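Local coordinates for pheromone cOB1/lipoprotein, YaeC family (Enterococcus faecalis, PDB 4EF1) that probably binds methionine as a membrane-attached lipoprotein of the NlpA family and is also the precursor of the pheromone cOB1, at residues A[103-117]-A[164-176]. Sequence-based numbering, arbitrary orientation. Where two conformers were deposited one is given.
Sequences STIYVSSSVSDWPRV and LYDNEEGAAVLIN. With MSE (selenomethionine), chain C.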
loop_
_atom_site.group_PDB
_atom_site.type_symbol
_atom_site.label_atom_id
_atom_site.label_comp_id
_atom_site.label_asym_id
_atom_site.label_seq_id
_atom_site.Cartn_x
_atom_site.Cartn_y
_atom_site.Cartn_z
ATOM N N SER A 103 -20.048 -6.235 15.681
ATOM C CA SER A 103 -19.971 -5.539 14.428
ATOM C C SER A 103 -18.967 -6.264 13.513
ATOM O O SER A 103 -18.038 -6.925 13.981
ATOM C CB SER A 103 -19.531 -4.073 14.633
ATOM O OG SER A 103 -20.493 -3.319 15.351
ATOM N N THR A 104 -19.183 -6.116 12.212
ATOM C CA THR A 104 -18.305 -6.638 11.184
ATOM C C THR A 104 -17.364 -5.526 10.683
ATOM O O THR A 104 -17.812 -4.420 10.322
ATOM C CB THR A 104 -19.111 -7.235 10.009
ATOM O OG1 THR A 104 -20.040 -8.219 10.517
ATOM C CG2 THR A 104 -18.176 -7.849 8.903
ATOM N N ILE A 105 -16.078 -5.859 10.651
ATOM C CA ILE A 105 -15.034 -5.013 10.117
ATOM C C ILE A 105 -14.711 -5.600 8.747
ATOM O O ILE A 105 -14.483 -6.816 8.617
ATOM C CB ILE A 105 -13.789 -5.007 11.038
ATOM C CG1 ILE A 105 -14.145 -4.580 12.465
ATOM C CG2 ILE A 105 -12.667 -4.111 10.465
ATOM C CD1 ILE A 105 -14.698 -3.176 12.609
ATOM N N TYR A 106 -14.765 -4.753 7.723
ATOM C CA TYR A 106 -14.506 -5.137 6.332
ATOM C C TYR A 106 -13.075 -4.800 5.931
ATOM O O TYR A 106 -12.619 -3.660 6.106
ATOM C CB TYR A 106 -15.469 -4.439 5.346
ATOM C CG TYR A 106 -16.823 -5.088 5.246
ATOM C CD1 TYR A 106 -17.718 -5.008 6.303
ATOM C CD2 TYR A 106 -17.228 -5.804 4.080
ATOM C CE1 TYR A 106 -18.962 -5.602 6.217
ATOM C CE2 TYR A 106 -18.465 -6.418 4.019
ATOM C CZ TYR A 106 -19.331 -6.292 5.075
ATOM O OH TYR A 106 -20.570 -6.883 5.018
ATOM N N VAL A 107 -12.368 -5.837 5.474
ATOM C CA VAL A 107 -10.988 -5.704 5.004
ATOM C C VAL A 107 -10.920 -6.383 3.636
ATOM O O VAL A 107 -11.791 -7.212 3.301
ATOM C CB VAL A 107 -9.957 -6.297 5.994
ATOM C CG1 VAL A 107 -10.068 -5.625 7.361
ATOM C CG2 VAL A 107 -10.087 -7.813 6.088
ATOM N N SER A 108 -9.942 -6.015 2.801
ATOM C CA SER A 108 -9.827 -6.666 1.484
ATOM C C SER A 108 -9.411 -8.150 1.610
ATOM O O SER A 108 -9.047 -8.613 2.685
ATOM C CB SER A 108 -8.833 -5.946 0.568
ATOM O OG SER A 108 -7.524 -6.371 0.835
ATOM N N SER A 109 -9.466 -8.872 0.499
ATOM C CA SER A 109 -9.006 -10.262 0.412
ATOM C C SER A 109 -7.476 -10.417 0.363
ATOM O O SER A 109 -6.983 -11.548 0.304
ATOM C CB SER A 109 -9.597 -10.896 -0.855
ATOM O OG SER A 109 -9.251 -10.082 -1.974
ATOM N N SER A 110 -6.735 -9.312 0.388
ATOM C CA SER A 110 -5.289 -9.340 0.297
ATOM C C SER A 110 -4.731 -9.694 1.673
ATOM O O SER A 110 -4.685 -8.857 2.568
ATOM C CB SER A 110 -4.720 -8.012 -0.221
ATOM O OG SER A 110 -3.294 -8.050 -0.354
ATOM N N VAL A 111 -4.289 -10.960 1.808
ATOM C CA VAL A 111 -3.910 -11.524 3.106
ATOM C C VAL A 111 -2.735 -10.811 3.757
ATOM O O VAL A 111 -2.653 -10.711 5.001
ATOM C CB VAL A 111 -3.663 -13.077 3.027
ATOM C CG1 VAL A 111 -4.869 -13.830 2.456
ATOM C CG2 VAL A 111 -2.477 -13.382 2.193
ATOM N N SER A 112 -1.832 -10.274 2.937
ATOM C CA SER A 112 -0.688 -9.572 3.483
ATOM C C SER A 112 -1.036 -8.242 4.202
ATOM O O SER A 112 -0.192 -7.727 4.921
ATOM C CB SER A 112 0.427 -9.397 2.456
ATOM O OG SER A 112 0.080 -8.535 1.406
ATOM N N ASP A 113 -2.240 -7.690 4.008
ATOM C CA ASP A 113 -2.695 -6.494 4.751
ATOM C C ASP A 113 -3.458 -6.868 6.029
ATOM O O ASP A 113 -3.792 -5.994 6.814
ATOM C CB ASP A 113 -3.606 -5.598 3.893
ATOM C CG ASP A 113 -2.848 -4.755 2.873
ATOM O OD1 ASP A 113 -1.674 -4.397 3.121
ATOM O OD2 ASP A 113 -3.454 -4.400 1.838
ATOM N N TRP A 114 -3.757 -8.141 6.217
ATOM C CA TRP A 114 -4.526 -8.576 7.408
ATOM C C TRP A 114 -3.869 -8.242 8.712
ATOM O O TRP A 114 -4.556 -7.786 9.606
ATOM C CB TRP A 114 -4.892 -10.061 7.369
ATOM C CG TRP A 114 -5.829 -10.427 6.237
ATOM C CD1 TRP A 114 -6.441 -9.584 5.314
ATOM C CD2 TRP A 114 -6.349 -11.750 5.931
ATOM N NE1 TRP A 114 -7.262 -10.277 4.482
ATOM C CE2 TRP A 114 -7.241 -11.582 4.782
ATOM C CE3 TRP A 114 -6.157 -13.014 6.455
ATOM C CZ2 TRP A 114 -7.915 -12.644 4.224
ATOM C CZ3 TRP A 114 -6.808 -14.078 5.871
ATOM C CH2 TRP A 114 -7.660 -13.905 4.770
ATOM N N PRO A 115 -2.538 -8.449 8.827
ATOM C CA PRO A 115 -1.861 -8.057 10.050
ATOM C C PRO A 115 -1.981 -6.577 10.449
ATOM O O PRO A 115 -1.824 -6.248 11.635
ATOM C CB PRO A 115 -0.398 -8.407 9.768
ATOM C CG PRO A 115 -0.449 -9.544 8.790
ATOM C CD PRO A 115 -1.603 -9.139 7.901
ATOM N N ARG A 116 -2.205 -5.724 9.470
ATOM C CA ARG A 116 -2.312 -4.290 9.665
ATOM C C ARG A 116 -3.607 -3.894 10.398
ATOM O O ARG A 116 -3.568 -3.067 11.286
ATOM C CB ARG A 116 -2.207 -3.586 8.324
ATOM C CG ARG A 116 -0.965 -3.942 7.498
ATOM C CD ARG A 116 -0.865 -3.258 6.164
ATOM N NE ARG A 116 -0.383 -1.871 6.213
ATOM C CZ ARG A 116 -0.283 -1.089 5.146
ATOM N NH1 ARG A 116 -0.542 -1.571 3.924
ATOM N NH2 ARG A 116 0.163 0.144 5.280
ATOM N N VAL A 117 -4.747 -4.458 10.012
ATOM C CA VAL A 117 -5.991 -4.220 10.750
ATOM C C VAL A 117 -5.880 -4.842 12.147
ATOM O O VAL A 117 -6.345 -4.254 13.131
ATOM C CB VAL A 117 -7.253 -4.725 10.009
ATOM C CG1 VAL A 117 -7.341 -6.254 10.097
ATOM C CG2 VAL A 117 -8.514 -4.062 10.594
ATOM N N LEU A 164 -17.501 -0.013 -0.434
ATOM C CA LEU A 164 -18.060 -0.516 0.818
ATOM C C LEU A 164 -18.201 0.617 1.869
ATOM O O LEU A 164 -19.227 0.724 2.545
ATOM C CB LEU A 164 -17.217 -1.664 1.365
ATOM C CG LEU A 164 -17.323 -2.948 0.521
ATOM C CD1 LEU A 164 -16.332 -3.990 0.977
ATOM C CD2 LEU A 164 -18.732 -3.499 0.514
ATOM N N TYR A 165 -17.179 1.448 1.963
ATOM C CA TYR A 165 -17.198 2.597 2.849
ATOM C C TYR A 165 -18.319 3.569 2.474
ATOM O O TYR A 165 -19.114 3.974 3.347
ATOM C CB TYR A 165 -15.827 3.311 2.817
ATOM C CG TYR A 165 -15.843 4.720 3.351
ATOM C CD1 TYR A 165 -15.863 4.968 4.731
ATOM C CD2 TYR A 165 -15.867 5.814 2.474
ATOM C CE1 TYR A 165 -15.889 6.280 5.226
ATOM C CE2 TYR A 165 -15.905 7.114 2.951
ATOM C CZ TYR A 165 -15.925 7.341 4.328
ATOM O OH TYR A 165 -15.932 8.612 4.771
ATOM N N ASP A 166 -18.390 3.913 1.184
ATOM C CA ASP A 166 -19.388 4.863 0.694
ATOM C C ASP A 166 -20.836 4.312 0.896
ATOM O O ASP A 166 -21.723 5.060 1.283
ATOM C CB ASP A 166 -19.090 5.322 -0.745
ATOM C CG ASP A 166 -19.704 6.683 -1.062
ATOM O OD1 ASP A 166 -19.476 7.640 -0.286
ATOM O OD2 ASP A 166 -20.398 6.803 -2.096
ATOM N N ASN A 167 -21.043 3.014 0.664
ATOM C CA ASN A 167 -22.341 2.363 0.859
ATOM C C ASN A 167 -22.643 2.035 2.339
ATOM O O ASN A 167 -23.702 1.504 2.638
ATOM C CB ASN A 167 -22.416 1.081 0.004
ATOM C CG ASN A 167 -22.351 1.367 -1.511
ATOM O OD1 ASN A 167 -22.692 2.461 -1.973
ATOM N ND2 ASN A 167 -21.902 0.378 -2.285
ATOM N N GLU A 168 -21.711 2.342 3.249
ATOM C CA GLU A 168 -21.869 2.126 4.678
ATOM C C GLU A 168 -22.128 0.659 5.027
ATOM O O GLU A 168 -23.013 0.347 5.797
ATOM C CB GLU A 168 -22.919 3.063 5.243
ATOM C CG GLU A 168 -22.558 4.533 4.975
ATOM C CD GLU A 168 -23.348 5.506 5.821
ATOM O OE1 GLU A 168 -23.191 5.462 7.062
ATOM O OE2 GLU A 168 -24.088 6.337 5.259
ATOM N N GLU A 169 -21.363 -0.224 4.394
ATOM C CA GLU A 169 -21.388 -1.665 4.681
ATOM C C GLU A 169 -20.405 -1.966 5.791
ATOM O O GLU A 169 -19.253 -1.610 5.710
ATOM C CB GLU A 169 -21.033 -2.507 3.458
ATOM C CG GLU A 169 -22.110 -2.517 2.386
ATOM C CD GLU A 169 -22.156 -3.824 1.606
ATOM O OE1 GLU A 169 -21.941 -4.914 2.208
ATOM O OE2 GLU A 169 -22.413 -3.757 0.377
ATOM N N GLY A 170 -20.882 -2.614 6.843
ATOM C CA GLY A 170 -20.070 -2.888 8.027
ATOM C C GLY A 170 -19.893 -1.681 8.924
ATOM O O GLY A 170 -20.212 -0.539 8.525
ATOM N N ALA A 171 -19.360 -1.917 10.122
ATOM C CA ALA A 171 -19.118 -0.813 11.082
ATOM C C ALA A 171 -17.888 0.031 10.681
ATOM O O ALA A 171 -17.835 1.250 10.976
ATOM C CB ALA A 171 -18.950 -1.331 12.504
ATOM N N ALA A 172 -16.929 -0.599 10.004
ATOM C CA ALA A 172 -15.714 0.111 9.537
ATOM C C ALA A 172 -15.043 -0.697 8.419
ATOM O O ALA A 172 -15.249 -1.912 8.316
ATOM C CB ALA A 172 -14.746 0.369 10.687
ATOM N N VAL A 173 -14.250 0.002 7.599
ATOM C CA VAL A 173 -13.659 -0.537 6.383
ATOM C C VAL A 173 -12.146 -0.189 6.359
ATOM O O VAL A 173 -11.804 0.968 6.544
ATOM C CB VAL A 173 -14.377 0.047 5.120
ATOM C CG1 VAL A 173 -13.864 -0.575 3.808
ATOM C CG2 VAL A 173 -15.899 -0.190 5.191
ATOM N N LEU A 174 -11.255 -1.179 6.181
ATOM C CA LEU A 174 -9.803 -0.897 5.927
ATOM C C LEU A 174 -9.603 -0.545 4.437
ATOM O O LEU A 174 -9.939 -1.346 3.582
ATOM C CB LEU A 174 -8.939 -2.114 6.272
ATOM C CG LEU A 174 -7.412 -1.904 6.425
ATOM C CD1 LEU A 174 -7.058 -1.229 7.772
ATOM C CD2 LEU A 174 -6.704 -3.235 6.267
ATOM N N ILE A 175 -9.097 0.646 4.138
ATOM C CA ILE A 175 -8.916 1.112 2.773
ATOM C C ILE A 175 -7.424 1.419 2.583
ATOM O O ILE A 175 -6.888 2.229 3.326
ATOM C CB ILE A 175 -9.722 2.398 2.471
ATOM C CG1 ILE A 175 -11.225 2.218 2.816
ATOM C CG2 ILE A 175 -9.481 2.792 1.033
ATOM C CD1 ILE A 175 -12.050 3.470 2.620
ATOM N N ASN A 176 -6.752 0.785 1.607
ATOM C CA ASN A 176 -5.347 1.125 1.344
ATOM C C ASN A 176 -5.311 2.617 0.958
ATOM O O ASN A 176 -6.173 3.113 0.232
ATOM C CB ASN A 176 -4.718 0.274 0.214
ATOM C CG ASN A 176 -4.723 -1.208 0.502
ATOM O OD1 ASN A 176 -5.694 -1.901 0.165
ATOM N ND2 ASN A 176 -3.620 -1.722 1.044
HETATM N N MSE C 301 -0.260 1.308 -1.748
HETATM C CA MSE C 301 -0.707 0.101 -0.944
HETATM C C MSE C 301 -0.356 0.212 0.542
HETATM O O MSE C 301 0.765 0.621 0.880
HETATM O OXT MSE C 301 -1.168 -0.186 1.421
HETATM C CB MSE C 301 -0.172 -1.206 -1.529
HETATM C CG MSE C 301 -0.714 -2.486 -0.880
HETATM SE SE MSE C 301 0.245 -4.029 -1.513
HETATM C CE MSE C 301 -0.379 -4.074 -3.402
HETATM O O HOH W 1 -8.342 -3.789 3.187
HETATM O O HOH W 2 -6.223 -4.216 1.378
#
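T104 O accepts from A171 N (2.9 Å), the first of three backbone bonds joining strand 104-108 to the chain leading into and through strand 172-175. Y106 supplies the other two: its N donates to A172 O almost straight (174°) and its O accepts from L174 N, the alternating pattern of parallel strands. The Y106 ring, with CG beside the backbone N (chi1 -81°), reaches back to 164-170: CE1 comes 3.4 Å from G170 CA obliquely, E169 CB covers one face, and CD2 meets L164 CD1 at 3.7 Å. V107 CG1 packs on L174 CB. A water joins S108 N to L174 O. D113 OD2 takes N176 ND2 at 2.8 Å from above the carboxylate plane (41° out of it), and a second water links it to N176 OD1. D113 OD1 forms a salt bridge with R116 NH1 and also bonds H60; E195 pairs with R116 NE. R116 NH1 and N176 ND2 each reach selenomethionine OXT at 2.9 Å. V117 CB packs on L174 CD2, seating helix 114-123 against the strand. D113 thus appears to act as a second-shell residue, probably orienting both donors and partly balancing the arginine charge beside the ligand carboxylate.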